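Local structure of flavin-nucleotide-binding protein (Mycobacterium smegmatis, 4YBN) at the interface of chains A and B. The protein binds FAD and haem as a split beta-barrel member of the pyridoxamine 5'-phosphate oxidase-related oxidoreductases of mycobacteria. Numbering follows the deposited sequence. Chains: chain A/B, Flavin-nucleotide-binding protein.

Contact 1: the interface of chains A and B. Residues chain A 86, 89, 100; chain B 33, 51, 130.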
loop_
_atom_site.group_PDB
_atom_site.type_symbol
_atom_site.label_atom_id
_atom_site.label_comp_id
_atom_site.label_asym_id
_atom_site.label_seq_id
_atom_site.Cartn_x
_atom_site.Cartn_y
_atom_site.Cartn_z
ATOM N N LEU A 86 -3.574 4.266 4.037
ATOM C CA LEU A 86 -4.022 5.576 3.503
ATOM C C LEU A 86 -5.383 5.872 4.052
ATOM O O LEU A 86 -6.312 5.143 3.738
ATOM C CB LEU A 86 -4.130 5.464 1.995
ATOM C CG LEU A 86 -4.581 6.683 1.151
ATOM C CD1 LEU A 86 -3.743 7.869 1.485
ATOM C CD2 LEU A 86 -4.458 6.369 -0.323
ATOM N N VAL A 89 -7.580 12.247 2.355
ATOM C CA VAL A 89 -7.021 13.316 1.570
ATOM C C VAL A 89 -7.267 14.625 2.326
ATOM O O VAL A 89 -8.438 14.965 2.666
ATOM C CB VAL A 89 -7.625 13.417 0.190
ATOM C CG1 VAL A 89 -6.880 14.448 -0.669
ATOM C CG2 VAL A 89 -7.628 12.070 -0.523
ATOM N N PHE A 100 -2.068 14.015 2.526
ATOM C CA PHE A 100 -2.804 12.807 2.803
ATOM C C PHE A 100 -2.740 12.526 4.263
ATOM O O PHE A 100 -1.733 12.813 4.888
ATOM C CB PHE A 100 -2.215 11.634 2.099
ATOM C CG PHE A 100 -2.355 11.664 0.595
ATOM C CD1 PHE A 100 -3.522 11.485 0.016
ATOM C CD2 PHE A 100 -1.270 11.816 -0.204
ATOM C CE1 PHE A 100 -3.649 11.473 -1.335
ATOM C CE2 PHE A 100 -1.380 11.832 -1.554
ATOM C CZ PHE A 100 -2.571 11.656 -2.124
ATOM N N PRO B 33 -3.403 6.134 -5.412
ATOM C CA PRO B 33 -2.469 7.271 -5.389
ATOM C C PRO B 33 -1.166 7.130 -4.617
ATOM O O PRO B 33 -0.389 8.076 -4.575
ATOM C CB PRO B 33 -3.286 8.348 -4.671
ATOM C CG PRO B 33 -4.116 7.611 -3.753
ATOM C CD PRO B 33 -4.525 6.363 -4.459
ATOM N N GLY B 51 2.962 9.763 -2.281
ATOM C CA GLY B 51 1.882 9.966 -3.231
ATOM C C GLY B 51 2.482 10.115 -4.622
ATOM O O GLY B 51 3.601 10.576 -4.751
ATOM N N PHE B 130 -4.756 13.955 -7.547
ATOM C CA PHE B 130 -5.148 13.690 -6.163
ATOM C C PHE B 130 -6.540 14.253 -5.867
ATOM O O PHE B 130 -7.301 13.684 -5.054
ATOM C CB PHE B 130 -4.149 14.296 -5.194
ATOM C CG PHE B 130 -2.698 13.743 -5.311
ATOM C CD1 PHE B 130 -2.439 12.397 -5.622
ATOM C CD2 PHE B 130 -1.611 14.565 -4.995
ATOM C CE1 PHE B 130 -1.137 11.927 -5.647
ATOM C CE2 PHE B 130 -0.300 14.099 -5.017
ATOM C CZ PHE B 130 -0.068 12.779 -5.342
#
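A:Phe100 drives the tip of its ring against one face of B:Phe130. The evidence for an edge-to-face pair is a plane angle of 77° with the ring centroids 4.9 Å apart. The para carbon CZ of A:Phe100 does most of the touching and lies 3.6 Å from CD1 of B:Phe130, displaced from the ring centre toward the rim. CE2, beside it, also lies 4.1 Å from the backbone CA of B:Gly51. A second apolar pair flanks it, its side chains meeting at a slant: the CD2 branch of A:Leu86 comes within 3.7 Å of CG on the B:Pro33 ring. A:Leu86 gets there with CG anti to the backbone N (chi1 180°), while A:Val89 adds a more distant margin near the end of helix 116-130 that carries B:Phe130. Strands 78-91 and 99-108 set the positions of the chain A groups. The patch is joined by apolar packing, with no polar pair close enough to bond, and 48 Å² of A:Phe100 is buried by chain B. B:Gly51 belongs to the FAD site, and A:Phe100 and B:Phe130 both line haem pockets, so this seam probably ties packing of the deposited dimer to the cofactor walls.

Contact 2: the interface of chains A and B. Residues chain A 131, 134, 195-196, 207-208, 211; chain B 91, 182, 186.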
loop_
_atom_site.group_PDB
_atom_site.type_symbol
_atom_site.label_atom_id
_atom_site.label_comp_id
_atom_site.label_asym_id
_atom_site.label_seq_id
_atom_site.Cartn_x
_atom_site.Cartn_y
_atom_site.Cartn_z
ATOM N N ILE A 131 -7.609 -14.494 7.928
ATOM C CA ILE A 131 -9.069 -14.900 8.036
ATOM C C ILE A 131 -9.211 -15.433 9.450
ATOM O O ILE A 131 -8.896 -16.602 9.683
ATOM C CB ILE A 131 -9.451 -15.980 7.017
ATOM C CG1 ILE A 131 -9.097 -15.554 5.567
ATOM C CG2 ILE A 131 -10.939 -16.317 7.075
ATOM C CD1 ILE A 131 -8.664 -16.690 4.626
ATOM N N ARG A 134 -10.055 -19.220 11.053
ATOM C CA ARG A 134 -10.195 -20.054 9.890
ATOM C C ARG A 134 -9.502 -21.357 10.064
ATOM O O ARG A 134 -9.956 -22.354 9.523
ATOM C CB ARG A 134 -9.648 -19.374 8.643
ATOM C CG ARG A 134 -9.854 -20.095 7.333
ATOM C CD ARG A 134 -11.348 -20.371 7.045
ATOM N NE ARG A 134 -11.554 -20.913 5.703
ATOM C CZ ARG A 134 -12.623 -21.567 5.316
ATOM N NH1 ARG A 134 -13.625 -21.769 6.156
ATOM N NH2 ARG A 134 -12.729 -22.033 4.104
ATOM N N PRO A 195 -19.704 -11.379 0.785
ATOM C CA PRO A 195 -18.923 -12.421 0.163
ATOM C C PRO A 195 -19.520 -13.036 -1.070
ATOM O O PRO A 195 -20.749 -13.109 -1.227
ATOM C CB PRO A 195 -18.772 -13.469 1.230
ATOM C CG PRO A 195 -19.137 -12.776 2.535
ATOM C CD PRO A 195 -20.169 -11.778 2.126
ATOM N N LEU A 196 -18.633 -13.416 -1.968
ATOM C CA LEU A 196 -19.043 -14.052 -3.245
ATOM C C LEU A 196 -18.726 -15.525 -3.183
ATOM O O LEU A 196 -17.581 -15.903 -3.034
ATOM C CB LEU A 196 -18.298 -13.424 -4.396
ATOM C CG LEU A 196 -18.487 -11.904 -4.519
ATOM C CD1 LEU A 196 -17.418 -11.383 -5.478
ATOM C CD2 LEU A 196 -19.867 -11.535 -5.019
ATOM N N LEU A 207 -22.124 -19.619 5.159
ATOM C CA LEU A 207 -20.833 -18.964 5.368
ATOM C C LEU A 207 -20.261 -19.494 6.641
ATOM O O LEU A 207 -20.962 -19.553 7.603
ATOM C CB LEU A 207 -20.970 -17.501 5.552
ATOM C CG LEU A 207 -21.324 -16.595 4.425
ATOM C CD1 LEU A 207 -21.469 -15.204 5.005
ATOM C CD2 LEU A 207 -20.273 -16.664 3.322
ATOM N N PRO A 208 -18.952 -19.779 6.659
ATOM C CA PRO A 208 -18.313 -20.146 7.878
ATOM C C PRO A 208 -18.196 -19.002 8.853
ATOM O O PRO A 208 -18.238 -17.833 8.474
ATOM C CB PRO A 208 -16.916 -20.625 7.448
ATOM C CG PRO A 208 -16.828 -20.579 5.990
ATOM C CD PRO A 208 -18.071 -19.866 5.472
ATOM N N VAL A 211 -15.731 -16.332 8.218
ATOM C CA VAL A 211 -15.954 -15.440 7.124
ATOM C C VAL A 211 -17.058 -14.473 7.520
ATOM O O VAL A 211 -17.058 -13.342 7.058
ATOM C CB VAL A 211 -16.368 -16.176 5.878
ATOM C CG1 VAL A 211 -16.815 -15.220 4.785
ATOM C CG2 VAL A 211 -15.222 -17.007 5.384
ATOM N N VAL B 91 -10.824 -17.110 -0.342
ATOM C CA VAL B 91 -11.033 -18.006 0.824
ATOM C C VAL B 91 -11.309 -19.395 0.243
ATOM O O VAL B 91 -12.410 -19.674 -0.310
ATOM C CB VAL B 91 -12.238 -17.625 1.677
ATOM C CG1 VAL B 91 -12.499 -18.690 2.744
ATOM C CG2 VAL B 91 -12.067 -16.265 2.307
ATOM N N TRP B 182 -17.392 -24.211 2.475
ATOM C CA TRP B 182 -17.626 -23.034 1.708
ATOM C C TRP B 182 -16.303 -22.550 1.082
ATOM O O TRP B 182 -15.271 -22.744 1.649
ATOM C CB TRP B 182 -18.250 -21.945 2.581
ATOM C CG TRP B 182 -18.596 -20.714 1.813
ATOM C CD1 TRP B 182 -19.763 -20.482 1.182
ATOM C CD2 TRP B 182 -17.788 -19.537 1.623
ATOM N NE1 TRP B 182 -19.741 -19.271 0.557
ATOM C CE2 TRP B 182 -18.547 -18.641 0.845
ATOM C CE3 TRP B 182 -16.506 -19.177 2.006
ATOM C CZ2 TRP B 182 -18.051 -17.425 0.373
ATOM C CZ3 TRP B 182 -16.008 -17.909 1.600
ATOM C CH2 TRP B 182 -16.777 -17.061 0.760
ATOM N N VAL B 186 -14.056 -12.697 -0.554
ATOM C CA VAL B 186 -14.552 -11.546 0.185
ATOM C C VAL B 186 -13.904 -10.263 -0.391
ATOM O O VAL B 186 -12.681 -10.017 -0.192
ATOM C CB VAL B 186 -14.248 -11.646 1.644
ATOM C CG1 VAL B 186 -14.916 -10.523 2.366
ATOM C CG2 VAL B 186 -14.664 -13.007 2.208
HETATM O O HOH W 1 -14.508 -24.178 3.978
#
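The indole of B:Trp182 lies against A:Leu207 and A:Pro208, hiding 73 Å² under chain A. Methyl CD2 of A:Leu207 sits over one face of the indole, 4.0 Å from the centroid of the five-membered ring, a CH-pi contact displaced toward the rim; the methyl is 3.6 Å from CE2 of B:Trp182. The A:Pro208 side chain crosses that of B:Trp182 at about a right angle, with CD on the same side of the indole plane and 3.6 Å from CB. With CG anti to the backbone N (chi1 -176°), the indole extends away from its own backbone into these chain A groups. Also on that side, near the rim of the six-membered ring, CG2 of A:Val211 lies 4.0 Å from CZ3, and CB of A:Pro195 approaches CZ2 and CH2. The other branch of A:Val211, CG1, slides past CG2 of B:Val186. Farther out, B:Val91 divides its methyls: CG2 faces CD1 of A:Ile131, while CG1 packs on the guanidinium of A:Arg134, 3.9 Å from CZ. The arginine chain bends at chi2 (57°), bringing that group over the valine. At the polar rim, NH2 of A:Arg134 holds a water at 2.8 Å, and the same water lies 2.8 Å from the backbone O of B:Trp182, bridging the chains. With the backbone O of A:Leu196 on the opposite side of the indole plane, the patch appears to join the C-terminal part of one subunit to its neighbour.

Contact 3: the interface of chains A and B. Residues chain A 169, 182-185; chain B 196-198.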
loop_
_atom_site.group_PDB
_atom_site.type_symbol
_atom_site.label_atom_id
_atom_site.label_comp_id
_atom_site.label_asym_id
_atom_site.label_seq_id
_atom_site.Cartn_x
_atom_site.Cartn_y
_atom_site.Cartn_z
ATOM N N TRP A 169 -5.149 18.202 10.249
ATOM C CA TRP A 169 -5.970 19.045 9.371
ATOM C C TRP A 169 -5.100 19.908 8.458
ATOM O O TRP A 169 -3.931 20.022 8.700
ATOM C CB TRP A 169 -6.816 19.981 10.228
ATOM C CG TRP A 169 -7.760 19.282 11.017
ATOM C CD1 TRP A 169 -7.649 18.971 12.337
ATOM C CD2 TRP A 169 -8.991 18.722 10.559
ATOM N NE1 TRP A 169 -8.757 18.261 12.731
ATOM C CE2 TRP A 169 -9.596 18.100 11.660
ATOM C CE3 TRP A 169 -9.655 18.716 9.326
ATOM C CZ2 TRP A 169 -10.825 17.459 11.568
ATOM C CZ3 TRP A 169 -10.872 18.085 9.239
ATOM C CH2 TRP A 169 -11.448 17.484 10.355
ATOM N N TRP A 182 -13.387 26.607 1.208
ATOM C CA TRP A 182 -13.548 25.392 2.019
ATOM C C TRP A 182 -12.175 24.716 2.235
ATOM O O TRP A 182 -11.290 24.808 1.380
ATOM C CB TRP A 182 -14.492 24.410 1.312
ATOM C CG TRP A 182 -14.916 23.247 2.220
ATOM C CD1 TRP A 182 -15.944 23.229 3.131
ATOM C CD2 TRP A 182 -14.260 21.978 2.332
ATOM N NE1 TRP A 182 -15.982 22.006 3.790
ATOM C CE2 TRP A 182 -14.975 21.214 3.300
ATOM C CE3 TRP A 182 -13.168 21.396 1.682
ATOM C CZ2 TRP A 182 -14.603 19.896 3.652
ATOM C CZ3 TRP A 182 -12.793 20.069 2.041
ATOM C CH2 TRP A 182 -13.515 19.347 3.002
ATOM N N ALA A 183 -12.002 24.079 3.381
ATOM C CA ALA A 183 -10.856 23.211 3.622
ATOM C C ALA A 183 -11.338 22.036 4.490
ATOM O O ALA A 183 -12.389 22.129 5.147
ATOM C CB ALA A 183 -9.756 23.955 4.332
ATOM N N GLY A 184 -10.587 20.923 4.501
ATOM C CA GLY A 184 -11.059 19.759 5.194
ATOM C C GLY A 184 -10.366 18.473 4.787
ATOM O O GLY A 184 -9.250 18.501 4.224
ATOM N N VAL A 185 -11.009 17.363 5.126
ATOM C CA VAL A 185 -10.468 15.993 4.845
ATOM C C VAL A 185 -11.542 15.164 4.235
ATOM O O VAL A 185 -12.671 15.143 4.722
ATOM C CB VAL A 185 -9.951 15.358 6.136
ATOM C CG1 VAL A 185 -9.541 13.862 5.998
ATOM C CG2 VAL A 185 -8.777 16.158 6.624
ATOM N N LEU B 196 -14.987 16.035 5.972
ATOM C CA LEU B 196 -14.895 16.613 7.243
ATOM C C LEU B 196 -14.361 18.020 7.014
ATOM O O LEU B 196 -13.254 18.222 6.504
ATOM C CB LEU B 196 -13.941 15.808 8.093
ATOM C CG LEU B 196 -14.328 14.352 8.232
ATOM C CD1 LEU B 196 -13.318 13.595 9.119
ATOM C CD2 LEU B 196 -15.725 14.245 8.821
ATOM N N THR B 197 -15.202 18.987 7.348
ATOM C CA THR B 197 -14.869 20.376 7.208
ATOM C C THR B 197 -13.858 20.725 8.274
ATOM O O THR B 197 -14.057 20.417 9.392
ATOM C CB THR B 197 -16.141 21.209 7.390
ATOM O OG1 THR B 197 -17.017 20.942 6.278
ATOM C CG2 THR B 197 -15.796 22.679 7.476
ATOM N N ALA B 198 -12.790 21.401 7.916
ATOM C CA ALA B 198 -11.795 21.841 8.887
ATOM C C ALA B 198 -12.352 22.865 9.901
ATOM O O ALA B 198 -13.251 23.631 9.540
ATOM C CB ALA B 198 -10.607 22.448 8.145
#
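B:Leu196, with 42 Å² hidden by chain A, pairs its backbone with A:Val185 and sets its CB against A:Trp169. Both bonds of the antiparallel pair are in the carbonyl plane of their acceptor: A:Val185 N donates to B:Leu196 O at 2.8 Å, and B:Leu196 N returns the bond to A:Val185 O at 2.8 Å. A:Trp169, with 35 Å² buried by chain B, comes at about a right angle to the leucine; its CH2 lies 3.8 Å from CB of B:Leu196. The leucine's carbonyl O sits at the indole edge, in plane, 3.6 Å from CZ3. A:Trp182 comes from the opposite side of the B:Leu196 carbonyl O, so the two indoles flank it. Its indole NE1 donates to the hydroxyl OG1 of B:Thr197 at 2.9 Å, a moderately bent bond with the oxygen tilted 15° from the ring plane. OG1 stands beside the threonine's own backbone N (chi1 -67°), toward the indole. CZ2 of A:Trp182 also packs on CA of B:Thr197. The ladder ends where B:Ala198 N donates to A:Ala183 O at 2.9 Å, a nearly linear bond whose donor stands 35° above the carbonyl plane. In the fold, strand 196-197 of chain B is added antiparallel to the start of strand 184-192 of chain A, making a small intersubunit sheet.

The C-alpha centres of contact 1 and contact 3 are about 15 Å apart, whereas contact 2 lies about 30 Å from contact 1 and 37 Å from contact 3. The 37 Å is between the copies given; the symmetry twin of contact 3 adjoins contact 2, since B:Trp182 and A:Leu196 serve both. Strand 78-91 also serves contact 1, through Leu86 and Val89, and contact 2, through Val91. Contact 1 packs near the cofactor sites, while contacts 2 and 3 join C-terminal segments, with contact 2 also using Ile131, Arg134 and Val91, which is consistent with, but does not prove, a stable dimer.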